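Local structure of ferredoxin-thioredoxin reductase variable chain, chloroplastic (Arabidopsis thaliana, 7C2B) at residues 80-86 with 97-103. The protein serves as the variable subunit of ferredoxin-thioredoxin reductase, which probably passes electrons from reduced ferredoxin to thioredoxins in the two-electron reduction of the latter. Numbering follows the deposited sequence.
With NO3 (nitrate ion), chain J.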
ATOM      1  N   LEU B  80      -1.297   9.564   5.473  1.00 22.68           N
ATOM      2  CA  LEU B  80      -2.086  10.176   6.542  1.00 21.21           C
ATOM      3  C   LEU B  80      -1.197  11.227   7.209  1.00 22.11           C
ATOM      4  O   LEU B  80      -0.684  11.017   8.316  1.00 21.33           O
ATOM      5  CB  LEU B  80      -2.577   9.131   7.548  1.00 20.93           C
ATOM      6  CG  LEU B  80      -3.418   7.980   6.969  1.00 22.40           C
ATOM      7  CD1 LEU B  80      -3.624   6.850   7.991  1.00 22.00           C
ATOM      8  CD2 LEU B  80      -4.771   8.480   6.427  1.00 24.25           C
ATOM      9  N   PRO B  81      -0.968  12.369   6.549  1.00 23.97           N
ATOM     10  CA  PRO B  81       0.134  13.248   6.981  1.00 24.54           C
ATOM     11  C   PRO B  81      -0.134  14.110   8.202  1.00 22.70           C
ATOM     12  O   PRO B  81       0.837  14.624   8.775  1.00 24.31           O
ATOM     13  CB  PRO B  81       0.382  14.136   5.748  1.00 25.09           C
ATOM     14  CG  PRO B  81      -0.887  14.158   5.053  1.00 23.19           C
ATOM     15  CD  PRO B  81      -1.534  12.802   5.260  1.00 24.03           C
ATOM     16  N   PHE B  82      -1.385  14.293   8.624  1.00 21.77           N
ATOM     17  CA  PHE B  82      -1.705  15.119   9.784  1.00 20.41           C
ATOM     18  C   PHE B  82      -1.681  14.274  11.052  1.00 23.34           C
ATOM     19  O   PHE B  82      -2.524  13.392  11.232  1.00 21.97           O
ATOM     20  CB  PHE B  82      -3.080  15.766   9.629  1.00 21.06           C
ATOM     21  CG  PHE B  82      -3.152  16.802   8.535  1.00 23.23           C
ATOM     22  CD1 PHE B  82      -2.846  18.131   8.799  1.00 25.38           C
ATOM     23  CD2 PHE B  82      -3.561  16.455   7.252  1.00 24.46           C
ATOM     24  CE1 PHE B  82      -2.921  19.095   7.797  1.00 24.40           C
ATOM     25  CE2 PHE B  82      -3.647  17.422   6.240  1.00 26.63           C
ATOM     26  CZ  PHE B  82      -3.324  18.742   6.514  1.00 23.93           C
ATOM     27  N   LYS B  83      -0.743  14.563  11.945  1.00 20.59           N
ATOM     28  CA  LYS B  83      -0.720  13.906  13.245  1.00 21.90           C
ATOM     29  C   LYS B  83      -1.553  14.756  14.194  1.00 24.23           C
ATOM     30  O   LYS B  83      -1.226  15.922  14.428  1.00 22.36           O
ATOM     31  CB  LYS B  83       0.712  13.735  13.747  1.00 20.02           C
ATOM     32  CG  LYS B  83       0.849  12.841  14.986  1.00 24.10           C
ATOM     33  CD  LYS B  83       2.298  12.815  15.459  1.00 27.37           C
ATOM     34  CE  LYS B  83       2.422  12.427  16.919  1.00 37.22           C
ATOM     35  NZ  LYS B  83       3.866  12.242  17.278  1.00 37.30           N
ATOM     36  N   VAL B  84      -2.646  14.193  14.707  1.00 21.24           N
ATOM     37  CA  VAL B  84      -3.624  14.945  15.486  1.00 22.47           C
ATOM     38  C   VAL B  84      -3.627  14.423  16.915  1.00 24.13           C
ATOM     39  O   VAL B  84      -3.688  13.207  17.141  1.00 20.55           O
ATOM     40  CB  VAL B  84      -5.028  14.850  14.865  1.00 23.00           C
ATOM     41  CG1 VAL B  84      -6.018  15.681  15.661  1.00 22.84           C
ATOM     42  CG2 VAL B  84      -4.984  15.303  13.420  1.00 21.91           C
ATOM     43  N   GLN B  85      -3.577  15.344  17.880  1.00 22.69           N
ATOM     44  CA  GLN B  85      -3.618  14.985  19.293  1.00 22.59           C
ATOM     45  C   GLN B  85      -5.052  15.033  19.797  1.00 24.86           C
ATOM     46  O   GLN B  85      -5.751  16.032  19.605  1.00 25.95           O
ATOM     47  CB  GLN B  85      -2.739  15.922  20.124  1.00 26.75           C
ATOM     48  CG  GLN B  85      -2.801  15.665  21.632  1.00 27.18           C
ATOM     49  CD  GLN B  85      -1.765  16.478  22.386  1.00 30.33           C
ATOM     50  OE1 GLN B  85      -0.620  16.583  21.955  1.00 30.79           O
ATOM     51  NE2 GLN B  85      -2.168  17.074  23.502  1.00 32.51           N
ATOM     52  N   PHE B  86      -5.485  13.943  20.431  1.00 26.16           N
ATOM     53  CA  PHE B  86      -6.800  13.832  21.038  1.00 26.85           C
ATOM     54  C   PHE B  86      -6.631  13.537  22.520  1.00 27.68           C
ATOM     55  O   PHE B  86      -5.628  12.962  22.939  1.00 26.39           O
ATOM     56  CB  PHE B  86      -7.636  12.704  20.410  1.00 24.90           C
ATOM     57  CG  PHE B  86      -7.968  12.919  18.960  1.00 26.65           C
ATOM     58  CD1 PHE B  86      -9.085  13.656  18.594  1.00 25.98           C
ATOM     59  CD2 PHE B  86      -7.183  12.356  17.961  1.00 24.21           C
ATOM     60  CE1 PHE B  86      -9.401  13.852  17.261  1.00 28.65           C
ATOM     61  CE2 PHE B  86      -7.490  12.543  16.632  1.00 23.14           C
ATOM     62  CZ  PHE B  86      -8.608  13.292  16.276  1.00 25.68           C
ATOM     63  N   LYS B  97      -4.644  10.681  26.615  1.00 33.46           N
ATOM     64  CA  LYS B  97      -4.124  11.430  25.482  1.00 30.88           C
ATOM     65  C   LYS B  97      -3.533  10.472  24.462  1.00 29.52           C
ATOM     66  O   LYS B  97      -2.841   9.518  24.828  1.00 28.30           O
ATOM     67  CB  LYS B  97      -3.058  12.419  25.955  1.00 31.91           C
ATOM     68  CG  LYS B  97      -2.333  13.145  24.845  1.00 33.48           C
ATOM     69  CD  LYS B  97      -1.880  14.518  25.318  1.00 39.75           C
ATOM     70  CE  LYS B  97      -0.715  14.437  26.272  1.00 40.12           C
ATOM     71  NZ  LYS B  97      -0.213  15.808  26.619  1.00 46.27           N
ATOM     72  N   PHE B  98      -3.819  10.720  23.181  1.00 24.20           N
ATOM     73  CA  PHE B  98      -3.266   9.885  22.125  1.00 22.18           C
ATOM     74  C   PHE B  98      -3.183  10.686  20.837  1.00 23.75           C
ATOM     75  O   PHE B  98      -3.737  11.780  20.720  1.00 25.86           O
ATOM     76  CB  PHE B  98      -4.089   8.599  21.906  1.00 24.81           C
ATOM     77  CG  PHE B  98      -5.502   8.834  21.418  1.00 23.72           C
ATOM     78  CD1 PHE B  98      -6.527   9.087  22.317  1.00 25.99           C
ATOM     79  CD2 PHE B  98      -5.811   8.772  20.060  1.00 22.39           C
ATOM     80  CE1 PHE B  98      -7.832   9.294  21.883  1.00 25.65           C
ATOM     81  CE2 PHE B  98      -7.110   8.983  19.617  1.00 24.15           C
ATOM     82  CZ  PHE B  98      -8.125   9.234  20.531  1.00 25.31           C
ATOM     83  N   PHE B  99      -2.471  10.119  19.873  1.00 22.43           N
ATOM     84  CA  PHE B  99      -2.337  10.694  18.546  1.00 23.46           C
ATOM     85  C   PHE B  99      -2.940   9.744  17.526  1.00 27.15           C
ATOM     86  O   PHE B  99      -2.942   8.524  17.716  1.00 25.59           O
ATOM     87  CB  PHE B  99      -0.864  10.961  18.207  1.00 25.61           C
ATOM     88  CG  PHE B  99      -0.162  11.802  19.236  1.00 31.03           C
ATOM     89  CD1 PHE B  99      -0.328  13.183  19.253  1.00 30.06           C
ATOM     90  CD2 PHE B  99       0.637  11.213  20.204  1.00 31.36           C
ATOM     91  CE1 PHE B  99       0.302  13.962  20.207  1.00 31.73           C
ATOM     92  CE2 PHE B  99       1.269  11.990  21.173  1.00 35.37           C
ATOM     93  CZ  PHE B  99       1.101  13.367  21.171  1.00 32.38           C
ATOM     94  N   THR B 100      -3.463  10.321  16.447  1.00 21.46           N
ATOM     95  CA  THR B 100      -3.973   9.563  15.317  1.00 20.84           C
ATOM     96  C   THR B 100      -3.571  10.308  14.054  1.00 21.14           C
ATOM     97  O   THR B 100      -3.633  11.539  14.013  1.00 21.42           O
ATOM     98  CB  THR B 100      -5.506   9.392  15.378  1.00 20.88           C
ATOM     99  OG1 THR B 100      -5.864   8.520  16.463  1.00 26.83           O
ATOM    100  CG2 THR B 100      -6.036   8.799  14.082  1.00 25.80           C
ATOM    101  N   HIS B 101      -3.138   9.568  13.039  1.00 19.18           N
ATOM    102  CA  HIS B 101      -2.797  10.151  11.746  1.00 19.55           C
ATOM    103  C   HIS B 101      -4.037  10.253  10.865  1.00 20.73           C
ATOM    104  O   HIS B 101      -4.776   9.272  10.711  1.00 18.54           O
ATOM    105  CB  HIS B 101      -1.726   9.303  11.062  1.00 19.12           C
ATOM    106  CG  HIS B 101      -0.371   9.427  11.684  1.00 19.84           C
ATOM    107  ND1 HIS B 101       0.015   8.710  12.802  1.00 20.44           N
ATOM    108  CD2 HIS B 101       0.701  10.172  11.326  1.00 24.90           C
ATOM    109  CE1 HIS B 101       1.264   9.014  13.103  1.00 23.67           C
ATOM    110  NE2 HIS B 101       1.702   9.901  12.226  1.00 23.67           N
ATOM    111  N   LEU B 102      -4.258  11.438  10.282  1.00 19.62           N
ATOM    112  CA  LEU B 102      -5.415  11.694   9.431  1.00 21.07           C
ATOM    113  C   LEU B 102      -4.970  12.284   8.096  1.00 22.13           C
ATOM    114  O   LEU B 102      -3.877  12.848   7.968  1.00 20.24           O
ATOM    115  CB  LEU B 102      -6.412  12.677  10.079  1.00 19.48           C
ATOM    116  CG  LEU B 102      -6.945  12.383  11.476  1.00 21.62           C
ATOM    117  CD1 LEU B 102      -7.990  13.444  11.844  1.00 24.87           C
ATOM    118  CD2 LEU B 102      -7.560  11.010  11.476  1.00 17.83           C
ATOM    119  N   LYS B 103      -5.833  12.148   7.098  1.00 21.66           N
ATOM    120  CA  LYS B 103      -5.690  12.912   5.867  1.00 24.84           C
ATOM    121  C   LYS B 103      -6.785  13.965   5.802  1.00 23.20           C
ATOM    122  O   LYS B 103      -7.745  13.951   6.581  1.00 22.09           O
ATOM    123  CB  LYS B 103      -5.714  12.004   4.629  1.00 27.60           C
ATOM    124  CG  LYS B 103      -6.893  11.053   4.529  1.00 26.62           C
ATOM    125  CD  LYS B 103      -6.698  10.154   3.314  1.00 29.80           C
ATOM    126  CE  LYS B 103      -7.673   9.000   3.305  1.00 33.26           C
ATOM    127  NZ  LYS B 103      -9.058   9.496   3.180  1.00 38.53           N
TER
HETATM  128  N   NO3 J 207       4.737   8.699  11.362  1.00 37.98           N
HETATM  129  O1  NO3 J 207       5.396   7.882  10.649  1.00 35.63           O
HETATM  130  O2  NO3 J 207       4.479   8.417  12.574  1.00 44.82           O
HETATM  131  O3  NO3 J 207       4.340   9.793  10.862  1.00 35.28           O
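Lys83 lays the end of its extended side chain over one face of the Phe99 ring, where CE rides 3.5 Å from Phe99 CG in a CH-pi contact and NZ makes a cation-pi interaction, 4.5 Å from the ring centroid and 11° off its normal. Gln85 runs alongside the same ring and points the same way, its amide plane turned 79° from it; Gln85 OE1 comes within 3.3 Å of Phe99 CE1 and also takes a weak hydrogen bond from Lys65, while Gln85 NE2 meets Lys97 CD. With an alanine at Gln85, Lys65 would probably lose its amide acceptor and this flank of Phe99 some of its cover. Lys83, Gln85, Phe99 and His101 share one face, and Val84, Phe86, Phe98, Thr100 and Leu102 the other, the alternation of an antiparallel hairpin, here in an SH3-like barrel. Paired backbone bonds zip strands 82-90 and 94-102 at Phe82-Leu102, Val84-Thr100 and Phe86-Phe98. On the Val84 face, Phe86 CB sits over the Phe98 ring, 3.5 Å from Phe98 CZ. Phe98 CG lies between its backbone N and carbonyl carbon (chi1 64°), which swings the ring across toward Phe86. Back on the face of Lys83, the His101 ring meets Leu80 O at its edge; its ND1 bonds an acidic side chain of another protein's chain, and NE2 makes a weak hydrogen bond to a nitrate probably carried over from the crystallisation liquor.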